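Local coordinates for putative iron binding protein (Bordetella pertussis Tohama I, PDB 1Y9U) that binds ferric iron through tyrosine side chains and probably serves iron uptake as a periplasmic solute-binding protein, at residues L147-M151 against T160-L164; G233-V237 against L295-T299. All coordinates share one frame; numbering follows the deposited sequence.

In the fold
Contact 1 is wholly buried: six side chains of helices 142-155 and 157-170 meet with no hydrogen bond between them, and a methionine laid on a tryptophan face does much of the work. Contact 2 is partly buried and relies on the backbone, two direct hydrogen bonds and two waters joining the loop before strand 237-245 to the loop before helix 303-318. Their centres lie about 16 Å apart, yet they touch, since the H236 ring packs on L147 and A150 of helix 142-155. Helix 303-318 packs on contact 1, and segment 295-299 lies in the loop leading into it. The L147 and H236 side chains each lie about 7 Å from that of iron ligand Y143, though no iron is bound here.

Contact 1 (L147-M151 against T160-L164); sequences LVAAM and TEKWL
M151 lays its thioether across the indole of W163, the two side chains crossing at about a right angle with M151 CE 3.4 Å above the W163 ring plane. The methyl CE stands over one ring face, 3.6 Å from the centroid of the five-membered ring and 18° off its normal, the geometry of a CH-pi contact. SD of M151 lies obliquely at 4.0 Å from the same W163 centroid, which makes the pair a Met-aromatic contact as well. The M151 chain runs extended through chi1 and chi2 and then bends at chi3 (-76°), bringing CE over the ring.

Apolar contacts continue the interface. CD2 of L147 reaches CH2 of W163 at 4.2 Å, approaching the ring obliquely. V148 divides its branches: CG1 meets CG2 of T160 at 3.7 Å, whereas CG2 meets CD2 of L164 at 3.9 Å. With CG1 anti to the backbone N, V148 spreads both methyls over the second helix.

The polar atoms are satisfied elsewhere. OG1 of T160 touches CG of M151 at 3.3 Å but gives its hydrogen bond to G156 O, and NE1 of W163 bonds to Y122 O.

The short axes approach to 10.5 Å at 140°, so neighbouring helices 142-155 and 157-170 form an antiparallel, splayed helical hairpin, with M151 and T160 the nearest CA pair. Strand 193-197 packs against this pair through L195, which touches both L147 and W163, while helix 303-318 covers another side, A312 meeting V148 and L315 meeting T160.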
# COMPACT_ATOMS: atom_id res chain seq x y z
N LEU A 147 -7.48 6.28 -2.61
CA LEU A 147 -8.58 5.61 -3.32
C LEU A 147 -9.43 6.67 -4.04
O LEU A 147 -9.82 6.49 -5.18
CB LEU A 147 -9.44 4.78 -2.34
CG LEU A 147 -10.71 4.15 -2.93
CD1 LEU A 147 -10.40 3.17 -4.02
CD2 LEU A 147 -11.55 3.49 -1.82
N VAL A 148 -9.71 7.76 -3.33
CA VAL A 148 -10.46 8.89 -3.91
C VAL A 148 -9.73 9.48 -5.11
O VAL A 148 -10.34 9.78 -6.12
CB VAL A 148 -10.78 9.96 -2.83
CG1 VAL A 148 -11.47 11.20 -3.43
CG2 VAL A 148 -11.66 9.32 -1.75
N ALA A 149 -8.42 9.62 -5.01
CA ALA A 149 -7.61 10.15 -6.12
C ALA A 149 -7.70 9.24 -7.34
O ALA A 149 -7.87 9.70 -8.47
CB ALA A 149 -6.16 10.36 -5.69
N ALA A 150 -7.62 7.94 -7.13
CA ALA A 150 -7.76 7.00 -8.24
C ALA A 150 -9.16 7.08 -8.84
O ALA A 150 -9.34 6.97 -10.05
CB ALA A 150 -7.47 5.58 -7.76
N MET A 151 -10.17 7.27 -8.00
CA MET A 151 -11.54 7.40 -8.49
C MET A 151 -11.70 8.66 -9.36
O MET A 151 -12.38 8.62 -10.37
CB MET A 151 -12.55 7.41 -7.33
CG MET A 151 -14.01 7.30 -7.80
SD MET A 151 -15.17 7.14 -6.42
CE MET A 151 -14.92 5.43 -5.95
N THR A 160 -17.02 11.31 -8.45
CA THR A 160 -16.32 11.02 -7.19
C THR A 160 -16.98 11.73 -6.02
O THR A 160 -17.16 11.16 -4.94
CB THR A 160 -14.84 11.37 -7.29
OG1 THR A 160 -14.24 10.57 -8.32
CG2 THR A 160 -14.10 11.02 -5.99
N GLU A 161 -17.39 12.98 -6.23
CA GLU A 161 -18.08 13.72 -5.19
C GLU A 161 -19.41 13.05 -4.81
O GLU A 161 -19.75 12.94 -3.62
CB GLU A 161 -18.33 15.16 -5.65
CG GLU A 161 -19.05 15.98 -4.62
CD GLU A 161 -19.31 17.39 -5.03
OE1 GLU A 161 -20.23 17.99 -4.40
OE2 GLU A 161 -18.61 17.90 -5.94
N LYS A 162 -20.15 12.60 -5.82
CA LYS A 162 -21.42 11.94 -5.58
C LYS A 162 -21.20 10.65 -4.80
O LYS A 162 -21.96 10.35 -3.89
CB LYS A 162 -22.13 11.67 -6.91
CG LYS A 162 -23.33 10.74 -6.83
CD LYS A 162 -24.20 10.82 -8.10
CE LYS A 162 -25.61 10.47 -7.77
NZ LYS A 162 -26.45 11.64 -7.37
N TRP A 163 -20.16 9.89 -5.15
CA TRP A 163 -19.79 8.70 -4.40
C TRP A 163 -19.50 9.03 -2.95
O TRP A 163 -20.02 8.39 -2.05
CB TRP A 163 -18.59 8.03 -5.05
CG TRP A 163 -18.19 6.73 -4.41
CD1 TRP A 163 -18.80 5.54 -4.59
CD2 TRP A 163 -17.13 6.52 -3.48
NE1 TRP A 163 -18.18 4.58 -3.84
CE2 TRP A 163 -17.13 5.15 -3.16
CE3 TRP A 163 -16.15 7.34 -2.91
CZ2 TRP A 163 -16.20 4.57 -2.29
CZ3 TRP A 163 -15.23 6.78 -2.03
CH2 TRP A 163 -15.27 5.40 -1.75
N LEU A 164 -18.67 10.03 -2.71
CA LEU A 164 -18.33 10.43 -1.35
C LEU A 164 -19.56 10.80 -0.53
O LEU A 164 -19.68 10.40 0.62
CB LEU A 164 -17.33 11.59 -1.34
CG LEU A 164 -15.89 11.20 -1.69
CD1 LEU A 164 -15.08 12.44 -2.01
CD2 LEU A 164 -15.26 10.37 -0.55

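Contact 2 (G233-V237 against L295-T299); sequences GGTHV and LKVDT
T235 and V297 form a single beta bridge in which T235 bonds through both its N and its O to the residues flanking V297, the pattern of a parallel bridge. T235 N donates to K296 O at 2.7 Å, and D298 N returns a bond to T235 O at 3.0 Å. G234 brings the backbones closest, its CA 3.8 Å from that of D298 and packed against K296 O and D298 N.

Side chains border this core. CG2 of V237 meets CG1 of V297 at 4.0 Å, the two valines crossing at about a right angle; CD1 of L295 rests on CB of T235, and CG of K296 lies 3.4 Å from G233 O.

Two waters extend the bridge. One accepts from G234 N and donates to D298 OD1 at 2.7 Å; the other accepts from K296 N and donates to T235 OG1. Further out, OG1 of T235 also bonds to P225 O, and OD1 of D298 to L300 N, which fixes the carboxylate against its own loop. H236 N bonds to Y122 OH.

The segments run 95° apart and pair only here, so an isolated parallel beta bridge joins two loops at the start of strand 237-245, in a periplasmic binding protein fold. The H236 side chain lies about 7 Å from that of Y143, an iron ligand of this protein, though this model holds no bound iron.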
# COMPACT_ATOMS: atom_id res chain seq x y z
N GLY A 233 -12.06 -4.33 -15.07
CA GLY A 233 -11.59 -3.39 -14.06
C GLY A 233 -10.76 -4.06 -12.98
O GLY A 233 -10.81 -5.29 -12.82
N GLY A 234 -10.01 -3.24 -12.25
CA GLY A 234 -9.09 -3.74 -11.26
C GLY A 234 -9.26 -3.12 -9.89
O GLY A 234 -9.93 -2.11 -9.71
N THR A 235 -8.59 -3.74 -8.92
CA THR A 235 -8.62 -3.33 -7.52
C THR A 235 -7.59 -2.25 -7.27
O THR A 235 -6.48 -2.29 -7.81
CB THR A 235 -8.32 -4.57 -6.66
OG1 THR A 235 -9.37 -5.54 -6.82
CG2 THR A 235 -8.24 -4.22 -5.17
N HIS A 236 -7.95 -1.27 -6.44
CA HIS A 236 -7.08 -0.21 -6.04
C HIS A 236 -5.94 -0.72 -5.18
O HIS A 236 -6.17 -1.39 -4.18
CB HIS A 236 -7.85 0.84 -5.23
CG HIS A 236 -6.98 1.95 -4.73
ND1 HIS A 236 -6.56 2.09 -3.42
CD2 HIS A 236 -6.42 2.97 -5.41
CE1 HIS A 236 -5.79 3.17 -3.33
NE2 HIS A 236 -5.69 3.71 -4.53
N VAL A 237 -4.72 -0.35 -5.55
CA VAL A 237 -3.55 -0.61 -4.74
C VAL A 237 -2.72 0.64 -4.51
O VAL A 237 -2.55 1.49 -5.40
CB VAL A 237 -2.64 -1.74 -5.32
CG1 VAL A 237 -3.44 -3.01 -5.57
CG2 VAL A 237 -1.87 -1.29 -6.57
N LEU A 295 -6.28 -11.74 -7.57
CA LEU A 295 -6.15 -10.29 -7.55
C LEU A 295 -6.01 -9.76 -8.98
O LEU A 295 -5.13 -10.20 -9.71
CB LEU A 295 -4.91 -9.87 -6.73
CG LEU A 295 -4.54 -8.38 -6.74
CD1 LEU A 295 -5.59 -7.52 -6.09
CD2 LEU A 295 -3.19 -8.16 -6.07
N LYS A 296 -6.89 -8.86 -9.35
CA LYS A 296 -6.78 -8.08 -10.57
C LYS A 296 -6.38 -6.69 -10.12
O LYS A 296 -7.12 -6.01 -9.41
CB LYS A 296 -8.12 -8.05 -11.34
CG LYS A 296 -8.08 -7.38 -12.70
CD LYS A 296 -7.11 -8.03 -13.67
CE LYS A 296 -7.45 -7.73 -15.14
NZ LYS A 296 -6.25 -7.26 -15.93
N VAL A 297 -5.18 -6.27 -10.51
CA VAL A 297 -4.65 -4.98 -10.11
C VAL A 297 -5.09 -3.91 -11.10
O VAL A 297 -5.01 -4.11 -12.30
CB VAL A 297 -3.10 -5.00 -10.05
CG1 VAL A 297 -2.55 -3.65 -9.71
CG2 VAL A 297 -2.61 -6.06 -9.08
N ASP A 298 -5.58 -2.79 -10.58
CA ASP A 298 -5.93 -1.65 -11.42
C ASP A 298 -4.78 -1.34 -12.38
O ASP A 298 -3.64 -1.22 -11.95
CB ASP A 298 -6.25 -0.48 -10.50
CG ASP A 298 -6.87 0.69 -11.20
OD1 ASP A 298 -7.01 0.71 -12.44
OD2 ASP A 298 -7.23 1.68 -10.52
N THR A 299 -5.10 -1.21 -13.68
CA THR A 299 -4.06 -0.85 -14.66
C THR A 299 -3.60 0.60 -14.57
O THR A 299 -2.59 0.97 -15.15
CB THR A 299 -4.51 -1.14 -16.09
OG1 THR A 299 -5.75 -0.46 -16.36
CG2 THR A 299 -4.77 -2.63 -16.31
O HOH W 1 -9.42 -0.28 -13.24
O HOH W 2 -9.12 -8.16 -7.60